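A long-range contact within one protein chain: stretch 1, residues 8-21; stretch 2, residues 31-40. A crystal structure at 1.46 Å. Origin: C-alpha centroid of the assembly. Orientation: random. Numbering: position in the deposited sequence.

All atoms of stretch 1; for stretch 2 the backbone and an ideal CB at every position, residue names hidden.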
# COMPACT_ATOMS: atom_id res chain seq x y z
N TRP A 8 19.36 -3.69 -6.22
CA TRP A 8 18.48 -2.54 -6.46
C TRP A 8 17.03 -3.01 -6.56
O TRP A 8 16.73 -4.06 -7.13
CB TRP A 8 18.90 -1.80 -7.74
CG TRP A 8 18.00 -0.64 -8.07
CD1 TRP A 8 18.19 0.67 -7.70
CD2 TRP A 8 16.78 -0.67 -8.82
NE1 TRP A 8 17.16 1.45 -8.17
CE2 TRP A 8 16.28 0.65 -8.86
CE3 TRP A 8 16.06 -1.68 -9.45
CZ2 TRP A 8 15.09 0.98 -9.50
CZ3 TRP A 8 14.88 -1.35 -10.10
CH2 TRP A 8 14.41 -0.03 -10.12
N GLN A 9 16.12 -2.20 -6.01
CA GLN A 9 14.69 -2.50 -6.05
C GLN A 9 13.88 -1.28 -6.48
O GLN A 9 14.18 -0.15 -6.10
CB GLN A 9 14.23 -2.99 -4.67
CG GLN A 9 14.96 -4.25 -4.19
CD GLN A 9 14.47 -4.73 -2.84
OE1 GLN A 9 14.08 -5.89 -2.67
NE2 GLN A 9 14.49 -3.84 -1.86
N SER A 10 12.86 -1.54 -7.30
CA SER A 10 12.01 -0.46 -7.82
C SER A 10 11.18 0.15 -6.71
O SER A 10 11.05 -0.41 -5.62
CB SER A 10 11.05 -0.99 -8.87
OG SER A 10 10.07 -1.83 -8.27
N VAL A 11 10.61 1.32 -6.99
CA VAL A 11 9.70 1.96 -6.05
C VAL A 11 8.57 1.02 -5.66
O VAL A 11 8.24 0.90 -4.49
CB VAL A 11 9.13 3.27 -6.64
CG1 VAL A 11 7.97 3.80 -5.81
CG2 VAL A 11 10.22 4.33 -6.76
N GLN A 12 7.97 0.36 -6.64
CA GLN A 12 6.86 -0.51 -6.36
C GLN A 12 7.29 -1.71 -5.54
O GLN A 12 6.58 -2.11 -4.62
CB GLN A 12 6.20 -0.96 -7.65
CG GLN A 12 4.88 -1.63 -7.43
CD GLN A 12 4.23 -2.00 -8.73
OE1 GLN A 12 4.23 -3.17 -9.13
NE2 GLN A 12 3.67 -1.01 -9.42
N ASN A 13 8.43 -2.31 -5.89
CA ASN A 13 8.97 -3.40 -5.11
C ASN A 13 9.12 -2.96 -3.65
O ASN A 13 8.59 -3.62 -2.72
CB ASN A 13 10.31 -3.82 -5.75
CG ASN A 13 10.90 -5.06 -5.14
OD1 ASN A 13 10.51 -5.50 -4.09
ND2 ASN A 13 11.88 -5.61 -5.83
N ARG A 14 9.77 -1.82 -3.43
CA ARG A 14 10.04 -1.38 -2.08
C ARG A 14 8.75 -1.03 -1.36
O ARG A 14 8.59 -1.37 -0.19
CB ARG A 14 11.03 -0.24 -2.08
CG ARG A 14 12.44 -0.75 -2.41
CD ARG A 14 13.47 0.36 -2.44
NE ARG A 14 13.28 1.27 -3.56
CZ ARG A 14 12.78 2.49 -3.48
NH1 ARG A 14 12.41 3.02 -2.31
NH2 ARG A 14 12.66 3.20 -4.59
N THR A 15 7.82 -0.39 -2.04
CA THR A 15 6.59 0.02 -1.40
C THR A 15 5.73 -1.17 -1.02
O THR A 15 5.19 -1.25 0.10
CB THR A 15 5.78 0.95 -2.33
OG1 THR A 15 6.55 2.13 -2.62
CG2 THR A 15 4.50 1.40 -1.67
N PHE A 16 5.61 -2.11 -1.95
CA PHE A 16 4.86 -3.33 -1.69
C PHE A 16 5.50 -4.15 -0.57
O PHE A 16 4.78 -4.75 0.21
CB PHE A 16 4.72 -4.19 -2.95
CG PHE A 16 3.73 -3.66 -3.98
CD1 PHE A 16 3.14 -2.39 -3.88
CD2 PHE A 16 3.40 -4.44 -5.09
CE1 PHE A 16 2.25 -1.93 -4.85
CE2 PHE A 16 2.50 -3.98 -6.07
CZ PHE A 16 1.92 -2.70 -5.93
N THR A 17 6.82 -4.19 -0.52
CA THR A 17 7.52 -4.89 0.56
C THR A 17 7.19 -4.23 1.89
O THR A 17 6.87 -4.91 2.87
CB THR A 17 9.03 -4.90 0.34
OG1 THR A 17 9.30 -5.60 -0.87
CG2 THR A 17 9.78 -5.57 1.49
N LYS A 18 7.24 -2.90 1.95
CA LYS A 18 6.94 -2.21 3.19
C LYS A 18 5.48 -2.45 3.61
O LYS A 18 5.20 -2.66 4.80
CB LYS A 18 7.26 -0.71 3.05
CG LYS A 18 8.76 -0.41 3.16
CD LYS A 18 9.12 1.02 2.88
CE LYS A 18 9.61 1.17 1.45
NZ LYS A 18 10.02 2.56 1.08
N TRP A 19 4.55 -2.45 2.64
CA TRP A 19 3.15 -2.72 2.92
C TRP A 19 3.00 -4.14 3.52
O TRP A 19 2.36 -4.32 4.55
CB TRP A 19 2.31 -2.55 1.65
CG TRP A 19 0.90 -2.95 1.86
CD1 TRP A 19 -0.12 -2.18 2.37
CD2 TRP A 19 0.34 -4.24 1.60
NE1 TRP A 19 -1.29 -2.92 2.40
CE2 TRP A 19 -1.02 -4.19 1.96
CE3 TRP A 19 0.86 -5.43 1.09
CZ2 TRP A 19 -1.86 -5.29 1.80
CZ3 TRP A 19 0.02 -6.50 0.94
CH2 TRP A 19 -1.32 -6.44 1.31
N PHE A 20 3.64 -5.10 2.87
CA PHE A 20 3.61 -6.51 3.29
C PHE A 20 4.08 -6.58 4.74
O PHE A 20 3.45 -7.23 5.59
CB PHE A 20 4.49 -7.32 2.33
CG PHE A 20 4.16 -8.79 2.20
CD1 PHE A 20 4.16 -9.63 3.29
CD2 PHE A 20 3.94 -9.32 0.94
CE1 PHE A 20 3.90 -10.97 3.13
CE2 PHE A 20 3.70 -10.66 0.77
CZ PHE A 20 3.68 -11.49 1.87
N ASN A 21 5.19 -5.90 5.04
CA ASN A 21 5.76 -5.93 6.38
C ASN A 21 4.92 -5.24 7.44
O ASN A 21 4.91 -5.71 8.59
CB ASN A 21 7.18 -5.39 6.38
CG ASN A 21 8.14 -6.33 5.72
OD1 ASN A 21 7.88 -7.53 5.60
ND2 ASN A 21 9.26 -5.81 5.26
N UNK A 31 10.10 -10.51 8.64
CA UNK A 31 9.87 -9.63 7.50
C UNK A 31 10.30 -10.19 6.15
O UNK A 31 11.10 -11.12 6.03
CB UNK A 31 10.60 -8.31 7.74
N UNK A 32 9.73 -9.58 5.12
CA UNK A 32 10.17 -9.75 3.76
C UNK A 32 11.30 -8.76 3.52
O UNK A 32 11.15 -7.58 3.83
CB UNK A 32 9.02 -9.55 2.77
N UNK A 33 12.40 -9.24 2.96
CA UNK A 33 13.51 -8.37 2.57
C UNK A 33 13.70 -8.36 1.06
O UNK A 33 14.14 -7.35 0.49
CB UNK A 33 14.80 -8.82 3.26
N UNK A 34 13.33 -9.46 0.42
CA UNK A 34 13.50 -9.63 -1.01
C UNK A 34 12.36 -10.46 -1.57
O UNK A 34 12.31 -11.68 -1.37
CB UNK A 34 14.85 -10.28 -1.32
N UNK A 35 11.43 -9.80 -2.25
CA UNK A 35 10.27 -10.49 -2.80
C UNK A 35 10.62 -11.53 -3.85
O UNK A 35 9.78 -12.36 -4.18
CB UNK A 35 9.31 -9.47 -3.41
N UNK A 36 11.84 -11.51 -4.37
CA UNK A 36 12.26 -12.54 -5.32
C UNK A 36 12.43 -13.89 -4.65
O UNK A 36 12.27 -14.93 -5.29
CB UNK A 36 13.57 -12.13 -6.00
N UNK A 37 12.76 -13.87 -3.36
CA UNK A 37 13.15 -15.09 -2.67
C UNK A 37 12.27 -15.42 -1.48
O UNK A 37 12.02 -16.59 -1.19
CB UNK A 37 14.60 -14.98 -2.21
N UNK A 38 11.79 -14.39 -0.78
CA UNK A 38 11.26 -14.61 0.57
C UNK A 38 9.84 -15.17 0.62
O UNK A 38 9.36 -15.53 1.68
CB UNK A 38 11.29 -13.29 1.34
N UNK A 39 9.16 -15.23 -0.53
CA UNK A 39 7.83 -15.83 -0.59
C UNK A 39 7.85 -17.24 -1.15
O UNK A 39 6.81 -17.87 -1.25
CB UNK A 39 6.90 -14.96 -1.44
N UNK A 40 9.02 -17.71 -1.56
CA UNK A 40 9.12 -18.95 -2.31
C UNK A 40 8.60 -20.19 -1.62
O UNK A 40 8.13 -21.08 -2.31
CB UNK A 40 10.59 -19.18 -2.68

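Position 31 has an extended backbone (phi/psi -85°/161°), and its CA-to-CB bond points sideways, alongside Asn 21. The ideal CB lies 3.5 Å from Asn 21 OD1, so a small residue fits. The deposited residue is Ser 31, whose OG bonds to nothing in stretch 1.

Position 32 is also extended, and its backbone is held at both ends by Asn 21. Its N donates to Asn 21 OD1 (2.8 Å), and Asn 21 ND2 donates to its O (3.0 Å); both bonds are nearly straight. CB points toward stretch 1, with its ideal place 4.3 Å from Thr 17 CG2 and 4.9 Å from Phe 20 CD1. An apolar side chain of moderate size is called for, and valine, isoleucine or leucine could serve. It is Val 32: CG2 lies over one face of the Phe 20 ring, 4.1 Å from its centroid in a CH-pi contact, while CG1 comes within 3.9 Å of Thr 17 CG2.

At 33 CB points away and meets nothing of stretch 1, which leaves the choice wide. Phe 33 occupies it, its side chain making no contact with stretch 1. Its backbone O stands 3.5 Å from Gln 9 OE1, but two acceptors form no hydrogen bond.

Position 34 also starts away, but Gln 9 OE1 is 4.7 Å from the ideal CB, and the N of position 36 is near enough to donate to a short acceptor. Asp, Asn or Ser would suit. Asp 34 OD1 accepts from the N of position 36 (2.9 Å) and from a water whose O is 2.7 Å away; that water also donates to Gln 9 OE1 and accepts from Asn 13 ND2.

Position 35 points toward the helix, its ideal CB 4.2 Å from Asn 13 OD1 and 4.6 Å from Thr 17 OG1. Yet Thr 17 OG1 already donates to Asn 13 O (2.8 Å), and the Phe 20 ring lies farther along; a branched apolar chain can reach both regions. Leu 35 places CD1 3.3 Å from Thr 17 OG1 and CD2 4.4 Å from Phe 20 CD2. A second water joins its N to stretch 1.

Positions 36 and 37 make no contact with the helix, and long polar chains are tolerated: Arg 36 and Lys 37.

Position 38 points toward stretch 1 but falls short, near the N atoms of 33 and 34. An acceptor fits; Asp 38 OD2 takes both, from Phe 33 N (2.7 Å) and Asp 34 N (2.8 Å).

At 39 CB points toward stretch 1, but the ideal CB has nothing of it within 5.5 Å; leucine, methionine or a ring could span the gap to Phe 20. Leu 39 does so, with CD2 3.7 Å from Phe 20 CZ.

Position 40 is out of reach, so many residues would do. Ser 40 closes a type I turn, its N bonding to Lys 37 O at 3.2 Å.

Stretch 2 31-40: SVFDLRKDLS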
# COMPACT_ATOMS: atom_id res chain seq x y z
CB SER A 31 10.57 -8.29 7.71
OG SER A 31 10.10 -7.64 8.87
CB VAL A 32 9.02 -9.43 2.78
CG1 VAL A 32 9.51 -9.45 1.32
CG2 VAL A 32 7.86 -10.40 2.98
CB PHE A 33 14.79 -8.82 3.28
CG PHE A 33 14.73 -8.65 4.77
CD1 PHE A 33 14.91 -7.41 5.34
CD2 PHE A 33 14.45 -9.73 5.59
CE1 PHE A 33 14.85 -7.24 6.70
CE2 PHE A 33 14.39 -9.57 6.97
CZ PHE A 33 14.59 -8.32 7.52
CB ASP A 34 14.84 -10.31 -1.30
CG ASP A 34 15.17 -10.38 -2.79
OD1 ASP A 34 14.30 -10.06 -3.63
OD2 ASP A 34 16.31 -10.78 -3.12
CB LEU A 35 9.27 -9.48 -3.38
CG LEU A 35 8.44 -8.73 -2.34
CD1 LEU A 35 7.70 -7.59 -3.02
CD2 LEU A 35 7.47 -9.66 -1.64
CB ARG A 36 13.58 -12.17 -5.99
CG ARG A 36 13.47 -11.03 -6.96
CD ARG A 36 14.81 -10.72 -7.61
NE ARG A 36 14.69 -9.59 -8.52
CZ ARG A 36 15.71 -8.96 -9.10
NH1 ARG A 36 16.96 -9.36 -8.88
NH2 ARG A 36 15.48 -7.94 -9.91
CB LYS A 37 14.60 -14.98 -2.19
CG LYS A 37 15.64 -14.90 -3.29
CD LYS A 37 15.79 -16.23 -4.03
CE LYS A 37 16.77 -16.11 -5.19
NZ LYS A 37 16.33 -15.09 -6.20
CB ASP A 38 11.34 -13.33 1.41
CG ASP A 38 12.77 -12.88 1.67
OD1 ASP A 38 13.71 -13.68 1.45
OD2 ASP A 38 12.96 -11.73 2.10
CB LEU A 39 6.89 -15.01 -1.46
CG LEU A 39 6.77 -13.52 -1.12
CD1 LEU A 39 5.70 -12.87 -2.00
CD2 LEU A 39 6.47 -13.31 0.33
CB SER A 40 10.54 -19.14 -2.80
OG SER A 40 10.82 -18.11 -3.75
O HOH W 1 11.49 -6.93 -1.90
O HOH W 2 13.75 -7.71 -4.86
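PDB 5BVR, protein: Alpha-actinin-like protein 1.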